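Local atomic coordinates of nigritoxine (Vibrio nigripulchritudo, PDB entry 5M41), a protein that acts as a bacterial toxin against arthropods, poisoning crustaceans and insects. Residues G312-A317 / I329-A334; L392-S397 / G410-K415. All coordinates share one frame; numbering follows the deposited sequence.

Interaction 1: G312-A317 / I329-A334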
ATOM      1  N   GLY A 312       4.380 -16.057   6.396  1.00 50.86           N
ATOM      2  CA  GLY A 312       3.702 -17.351   6.225  1.00 54.32           C
ATOM      3  C   GLY A 312       3.026 -17.469   4.870  1.00 53.55           C
ATOM      4  O   GLY A 312       3.164 -18.485   4.178  1.00 54.75           O
ATOM      5  N   LEU A 313       2.315 -16.417   4.475  1.00 51.46           N
ATOM      6  CA  LEU A 313       1.639 -16.411   3.179  1.00 51.32           C
ATOM      7  C   LEU A 313       2.636 -16.540   2.029  1.00 51.06           C
ATOM      8  O   LEU A 313       2.392 -17.268   1.062  1.00 52.64           O
ATOM      9  CB  LEU A 313       0.819 -15.129   3.013  1.00 50.06           C
ATOM     10  CG  LEU A 313      -0.078 -14.977   1.779  1.00 51.14           C
ATOM     11  CD1 LEU A 313      -1.317 -15.864   1.887  1.00 48.85           C
ATOM     12  CD2 LEU A 313      -0.478 -13.513   1.651  1.00 48.79           C
ATOM     13  N   THR A 314       3.755 -15.830   2.121  1.00 48.35           N
ATOM     14  CA  THR A 314       4.767 -15.901   1.061  1.00 49.23           C
ATOM     15  C   THR A 314       5.402 -17.297   0.991  1.00 52.82           C
ATOM     16  O   THR A 314       5.635 -17.834  -0.109  1.00 53.86           O
ATOM     17  CB  THR A 314       5.853 -14.814   1.231  1.00 47.56           C
ATOM     18  OG1 THR A 314       5.232 -13.547   1.486  1.00 48.23           O
ATOM     19  CG2 THR A 314       6.689 -14.699  -0.019  1.00 48.77           C
ATOM     20  N   ALA A 315       5.685 -17.877   2.162  1.00 55.18           N
ATOM     21  CA  ALA A 315       6.302 -19.207   2.246  1.00 58.45           C
ATOM     22  C   ALA A 315       5.380 -20.244   1.614  1.00 60.38           C
ATOM     23  O   ALA A 315       5.829 -21.054   0.812  1.00 64.69           O
ATOM     24  CB  ALA A 315       6.644 -19.564   3.689  1.00 57.60           C
ATOM     25  N   ASP A 316       4.087 -20.182   1.927  1.00 61.66           N
ATOM     26  CA  ASP A 316       3.139 -21.173   1.382  1.00 65.28           C
ATOM     27  C   ASP A 316       3.043 -21.101  -0.136  1.00 64.34           C
ATOM     28  O   ASP A 316       2.941 -22.135  -0.793  1.00 64.98           O
ATOM     29  CB  ASP A 316       1.747 -21.045   1.998  1.00 64.92           C
ATOM     30  CG  ASP A 316       1.740 -21.271   3.496  1.00 68.60           C
ATOM     31  OD1 ASP A 316       2.743 -21.769   4.056  1.00 72.19           O
ATOM     32  OD2 ASP A 316       0.716 -20.930   4.123  1.00 70.62           O
ATOM     33  N   ALA A 317       3.101 -19.891  -0.692  1.00 60.66           N
ATOM     34  CA  ALA A 317       2.983 -19.723  -2.140  1.00 61.32           C
ATOM     35  C   ALA A 317       4.170 -20.336  -2.884  1.00 62.34           C
ATOM     36  O   ALA A 317       4.001 -20.913  -3.967  1.00 64.40           O
ATOM     37  CB  ALA A 317       2.808 -18.258  -2.502  1.00 57.21           C
ATOM     38  N   ILE A 329       6.964 -10.487  -7.201  1.00 38.62           N
ATOM     39  CA  ILE A 329       5.665 -10.480  -6.586  1.00 38.75           C
ATOM     40  C   ILE A 329       5.468  -9.172  -5.818  1.00 38.82           C
ATOM     41  O   ILE A 329       6.438  -8.503  -5.451  1.00 36.41           O
ATOM     42  CB  ILE A 329       5.433 -11.714  -5.672  1.00 41.57           C
ATOM     43  CG1 ILE A 329       6.433 -11.777  -4.529  1.00 43.70           C
ATOM     44  CG2 ILE A 329       5.497 -13.025  -6.471  1.00 43.44           C
ATOM     45  CD1 ILE A 329       5.989 -12.709  -3.406  1.00 45.44           C
ATOM     46  N   SER A 330       4.214  -8.801  -5.621  1.00 38.06           N
ATOM     47  CA  SER A 330       3.869  -7.702  -4.763  1.00 37.39           C
ATOM     48  C   SER A 330       3.164  -8.336  -3.575  1.00 39.23           C
ATOM     49  O   SER A 330       2.105  -8.965  -3.742  1.00 40.03           O
ATOM     50  CB  SER A 330       2.927  -6.745  -5.485  1.00 36.86           C
ATOM     51  OG  SER A 330       2.376  -5.798  -4.578  1.00 39.40           O
ATOM     52  N   LEU A 331       3.761  -8.223  -2.394  1.00 37.15           N
ATOM     53  CA  LEU A 331       3.045  -8.585  -1.190  1.00 37.05           C
ATOM     54  C   LEU A 331       2.344  -7.324  -0.696  1.00 37.28           C
ATOM     55  O   LEU A 331       2.994  -6.388  -0.195  1.00 35.59           O
ATOM     56  CB  LEU A 331       3.980  -9.192  -0.138  1.00 36.62           C
ATOM     57  CG  LEU A 331       3.541  -9.274   1.332  1.00 38.74           C
ATOM     58  CD1 LEU A 331       2.301 -10.130   1.526  1.00 38.91           C
ATOM     59  CD2 LEU A 331       4.684  -9.821   2.166  1.00 39.44           C
ATOM     60  N   SER A 332       1.026  -7.293  -0.856  1.00 34.55           N
ATOM     61  CA  SER A 332       0.223  -6.144  -0.453  1.00 35.42           C
ATOM     62  C   SER A 332      -0.226  -6.306   0.977  1.00 35.51           C
ATOM     63  O   SER A 332      -0.752  -7.342   1.338  1.00 37.01           O
ATOM     64  CB  SER A 332      -1.034  -6.005  -1.328  1.00 37.49           C
ATOM     65  OG  SER A 332      -0.708  -5.592  -2.645  1.00 38.86           O
ATOM     66  N   LEU A 333      -0.020  -5.274   1.783  1.00 33.98           N
ATOM     67  CA  LEU A 333      -0.584  -5.224   3.110  1.00 34.99           C
ATOM     68  C   LEU A 333      -1.513  -4.033   3.077  1.00 36.58           C
ATOM     69  O   LEU A 333      -1.069  -2.873   3.041  1.00 37.86           O
ATOM     70  CB  LEU A 333       0.525  -5.083   4.144  1.00 36.07           C
ATOM     71  CG  LEU A 333       1.539  -6.236   4.151  1.00 36.46           C
ATOM     72  CD1 LEU A 333       2.762  -5.854   4.959  1.00 38.00           C
ATOM     73  CD2 LEU A 333       0.908  -7.511   4.706  1.00 37.68           C
ATOM     74  N   ALA A 334      -2.807  -4.330   3.026  1.00 37.49           N
ATOM     75  CA  ALA A 334      -3.826  -3.320   2.795  1.00 37.48           C
ATOM     76  C   ALA A 334      -4.718  -3.234   3.999  1.00 38.54           C
ATOM     77  O   ALA A 334      -5.267  -4.238   4.432  1.00 39.80           O
ATOM     78  CB  ALA A 334      -4.650  -3.666   1.566  1.00 38.30           C
TER
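Thr314 of helix 302-319 is the side chain that touches strand 328-336 at two points, and following it outward shows how the helix rests on the sheet. Its CB faces the strand but stays 5.1 Å from Ile329 CD1 and 5.2 Å from Leu331 CD2, so the contact is made by the two branches beyond it. The methyl CG2 lies anti to the backbone N (the OG1 torsion, chi1, is -47°) and reaches Ile329 CD1 at 4.0 Å. The hydroxyl branch turns the other way along the strand, with OG1 3.8 Å from Leu331 CD2. That approach is van der Waals in nature, since the polar partner of OG1 is the carbonyl O of Ala310, one turn earlier in the same helix. From the strand, Ile329 extends its CG1-CD1 arm to the threonine methyl, while Leu331 divides its two methyls: CD2 goes to Thr314, and CD1 lies at a looser 4.4 Å from Leu313 CD2.

The backbones stay well apart. The two segments run roughly antiparallel, with 149° between their directions. Their axes come no closer than 10.6 Å. Even the nearest CA atoms, those of Thr314 and Leu331, are 7.8 Å apart. This is a helix layered on one face of an antiparallel sheet, with only 133 Å² buried between the segments. Neighbours complete the interface: helix 373-382 brings Ile377 against Thr314, and Leu376 and Phe380 against Leu331. On the reverse face of the strand, Ser332 OG bonds to Asp368.

No hydrogen bond joins helix to strand. The buried threonine hydroxyl is already satisfied within its own helix and can lie against leucine without a polar partner from the strand, consistent with cohesion that comes mainly from dispersion and the exclusion of water.

Interaction 2: L392-S397 / G410-K415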
ATOM      1  N   LEU A 392       2.748   0.580   9.531  1.00 46.47           N
ATOM      2  CA  LEU A 392       1.440   0.410   8.915  1.00 45.19           C
ATOM      3  C   LEU A 392       0.387  -0.078   9.906  1.00 44.64           C
ATOM      4  O   LEU A 392      -0.737   0.451   9.950  1.00 45.13           O
ATOM      5  CB  LEU A 392       1.513  -0.528   7.690  1.00 42.00           C
ATOM      6  CG  LEU A 392       0.162  -0.854   7.028  1.00 41.69           C
ATOM      7  CD1 LEU A 392      -0.574   0.397   6.555  1.00 40.62           C
ATOM      8  CD2 LEU A 392       0.341  -1.841   5.883  1.00 38.08           C
ATOM      9  N   VAL A 393       0.736  -1.103  10.674  1.00 44.03           N
ATOM     10  CA  VAL A 393      -0.186  -1.663  11.650  1.00 46.59           C
ATOM     11  C   VAL A 393      -0.603  -0.582  12.663  1.00 49.98           C
ATOM     12  O   VAL A 393      -1.784  -0.450  12.985  1.00 50.43           O
ATOM     13  CB  VAL A 393       0.392  -2.898  12.376  1.00 46.90           C
ATOM     14  CG1 VAL A 393      -0.402  -3.197  13.640  1.00 49.59           C
ATOM     15  CG2 VAL A 393       0.377  -4.108  11.469  1.00 45.71           C
ATOM     16  N   SER A 394       0.345   0.219  13.132  1.00 51.48           N
ATOM     17  CA  SER A 394      -0.009   1.260  14.104  1.00 55.89           C
ATOM     18  C   SER A 394      -1.028   2.265  13.569  1.00 56.06           C
ATOM     19  O   SER A 394      -1.826   2.801  14.341  1.00 58.67           O
ATOM     20  CB  SER A 394       1.222   1.999  14.629  1.00 58.70           C
ATOM     21  OG  SER A 394       1.767   2.864  13.642  1.00 61.16           O
ATOM     22  N   VAL A 395      -1.010   2.542  12.266  1.00 52.35           N
ATOM     23  CA  VAL A 395      -2.006   3.477  11.717  1.00 51.94           C
ATOM     24  C   VAL A 395      -3.259   2.777  11.163  1.00 51.96           C
ATOM     25  O   VAL A 395      -4.318   3.401  11.069  1.00 52.14           O
ATOM     26  CB  VAL A 395      -1.417   4.497  10.704  1.00 53.12           C
ATOM     27  CG1 VAL A 395      -0.378   5.401  11.377  1.00 53.97           C
ATOM     28  CG2 VAL A 395      -0.828   3.786   9.494  1.00 50.08           C
ATOM     29  N   ALA A 396      -3.162   1.494  10.814  1.00 49.34           N
ATOM     30  CA  ALA A 396      -4.366   0.730  10.422  1.00 48.93           C
ATOM     31  C   ALA A 396      -5.155   0.273  11.650  1.00 51.98           C
ATOM     32  O   ALA A 396      -6.356   0.011  11.572  1.00 52.32           O
ATOM     33  CB  ALA A 396      -4.003  -0.469   9.573  1.00 45.95           C
ATOM     34  N   SER A 397      -4.444   0.204  12.770  1.00 53.16           N
ATOM     35  CA  SER A 397      -4.904  -0.292  14.058  1.00 58.31           C
ATOM     36  C   SER A 397      -6.395  -0.161  14.372  1.00 62.50           C
ATOM     37  O   SER A 397      -7.048  -1.129  14.793  1.00 66.24           O
ATOM     38  CB  SER A 397      -4.111   0.409  15.158  1.00 58.75           C
ATOM     39  OG  SER A 397      -4.725   0.151  16.380  1.00 63.87           O
ATOM     40  N   GLY A 410       3.436   6.988   5.351  1.00 48.30           N
ATOM     41  CA  GLY A 410       4.835   7.379   5.161  1.00 51.19           C
ATOM     42  C   GLY A 410       5.515   7.791   6.465  1.00 55.34           C
ATOM     43  O   GLY A 410       6.645   7.376   6.749  1.00 56.77           O
ATOM     44  N   ASN A 411       4.821   8.610   7.253  1.00 58.07           N
ATOM     45  CA  ASN A 411       5.311   9.071   8.562  1.00 61.60           C
ATOM     46  C   ASN A 411       5.504   7.943   9.566  1.00 62.49           C
ATOM     47  O   ASN A 411       6.466   7.951  10.337  1.00 63.79           O
ATOM     48  CB  ASN A 411       4.367  10.116   9.154  1.00 66.59           C
ATOM     49  CG  ASN A 411       4.327  11.395   8.344  1.00 70.66           C
ATOM     50  OD1 ASN A 411       5.120  11.591   7.419  1.00 72.31           O
ATOM     51  ND2 ASN A 411       3.404  12.280   8.696  1.00 75.50           N
ATOM     52  N   ALA A 412       4.602   6.963   9.558  1.00 59.90           N
ATOM     53  CA  ALA A 412       4.721   5.849  10.490  1.00 59.24           C
ATOM     54  C   ALA A 412       5.915   4.958  10.127  1.00 61.38           C
ATOM     55  O   ALA A 412       6.569   4.388  11.007  1.00 64.34           O
ATOM     56  CB  ALA A 412       3.424   5.060  10.539  1.00 56.54           C
ATOM     57  N   ILE A 413       6.220   4.871   8.836  1.00 60.83           N
ATOM     58  CA  ILE A 413       7.389   4.131   8.362  1.00 63.90           C
ATOM     59  C   ILE A 413       8.690   4.814   8.818  1.00 70.34           C
ATOM     60  O   ILE A 413       9.595   4.159   9.336  1.00 71.14           O
ATOM     61  CB  ILE A 413       7.363   3.985   6.829  1.00 62.34           C
ATOM     62  CG1 ILE A 413       6.379   2.887   6.435  1.00 61.92           C
ATOM     63  CG2 ILE A 413       8.759   3.694   6.279  1.00 64.68           C
ATOM     64  CD1 ILE A 413       6.093   2.851   4.948  1.00 63.54           C
ATOM     65  N   LYS A 414       8.752   6.133   8.636  1.00 73.90           N
ATOM     66  CA  LYS A 414       9.925   6.936   8.987  1.00 79.45           C
ATOM     67  C   LYS A 414      10.089   7.144  10.487  1.00 85.47           C
ATOM     68  O   LYS A 414      11.122   7.645  10.926  1.00 89.59           O
ATOM     69  CB  LYS A 414       9.857   8.303   8.306  1.00 77.95           C
ATOM     70  CG  LYS A 414       9.980   8.238   6.796  1.00 76.61           C
ATOM     71  CD  LYS A 414      10.084   9.626   6.192  1.00 78.92           C
ATOM     72  CE  LYS A 414       8.778  10.391   6.259  1.00 78.40           C
ATOM     73  NZ  LYS A 414       8.934  11.691   5.550  1.00 83.47           N
ATOM     74  N   LYS A 415       9.074   6.778  11.268  1.00 89.71           N
ATOM     75  CA  LYS A 415       9.131   6.920  12.723  1.00 99.21           C
ATOM     76  C   LYS A 415      10.170   5.976  13.329  1.00104.41           C
ATOM     77  O   LYS A 415      10.901   6.368  14.241  1.00108.45           O
ATOM     78  CB  LYS A 415       7.758   6.679  13.362  1.00101.80           C
ATOM     79  CG  LYS A 415       7.737   6.924  14.862  1.00107.67           C
ATOM     80  CD  LYS A 415       6.799   5.972  15.586  1.00107.57           C
ATOM     81  CE  LYS A 415       7.246   5.784  17.028  1.00109.63           C
ATOM     82  NZ  LYS A 415       6.097   5.454  17.915  1.00111.83           N
TER
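Ala412 CB points at helix 386-396 and meets two consecutive residues there, Ser394 and Val395. Its distances are 3.9 Å to Val395 CG1 and 4.1 Å to Ser394 OG; as CG1 and OG are themselves 4.0 Å apart, the three atoms form a nearly equilateral triangle, with the alanine methyl facing the gap between the two branches.

Rotamers decide which atoms border that gap. In Val395 (chi1 -63°), CG1 is placed opposite the carbonyl carbon and projects toward Ala412; CG2, between the backbone N and the carbonyl carbon, stands farther off, 4.6 Å from Ala412 CB. Ser394 OG occupies the equivalent position between N and carbonyl carbon (chi1 73°), where it can bond to the carbonyl O of Gly391 in the preceding turn. The hydroxyl is thereby fixed by its own helix, and its meeting with the methyl is simple contact.

The two helices, 386-396 and 406-415, are consecutive in the chain and joined by the short loop 397-405, and the contact falls on the last turn of the first: Ser397 is where helical backbone angles are lost. Pro404, in the connecting loop, also packs on Val395. Away from this surface patch, Val393 and Ala396 turn to the interior, Val393 against Ala302, Ala303 and Val306 of helix 302-319, Ala396 against Ala335 and Ile341 of the sheet.

In the fold
Following the chain from its N terminus, interaction 1 comes first: eight residues after helix 302-319 ends, strand 328-336 returns beneath the helix. The chain then builds strands 340-348 through 366-370 and helix 373-382 before reaching helix 386-396, where interaction 2 begins; it closes over the nine-residue linker 397-405 when helix 406-415 packs back. The two closures are therefore in series, neither nested nor crossed. Their centres lie 19 Å apart, yet they touch, with Leu392 CD2 3.3 Å from Leu333 O. Helix 386-396 thus shares with helix 302-319 one face of the six-stranded antiparallel sheet, and interaction 2 attaches helix 406-415 to that layer.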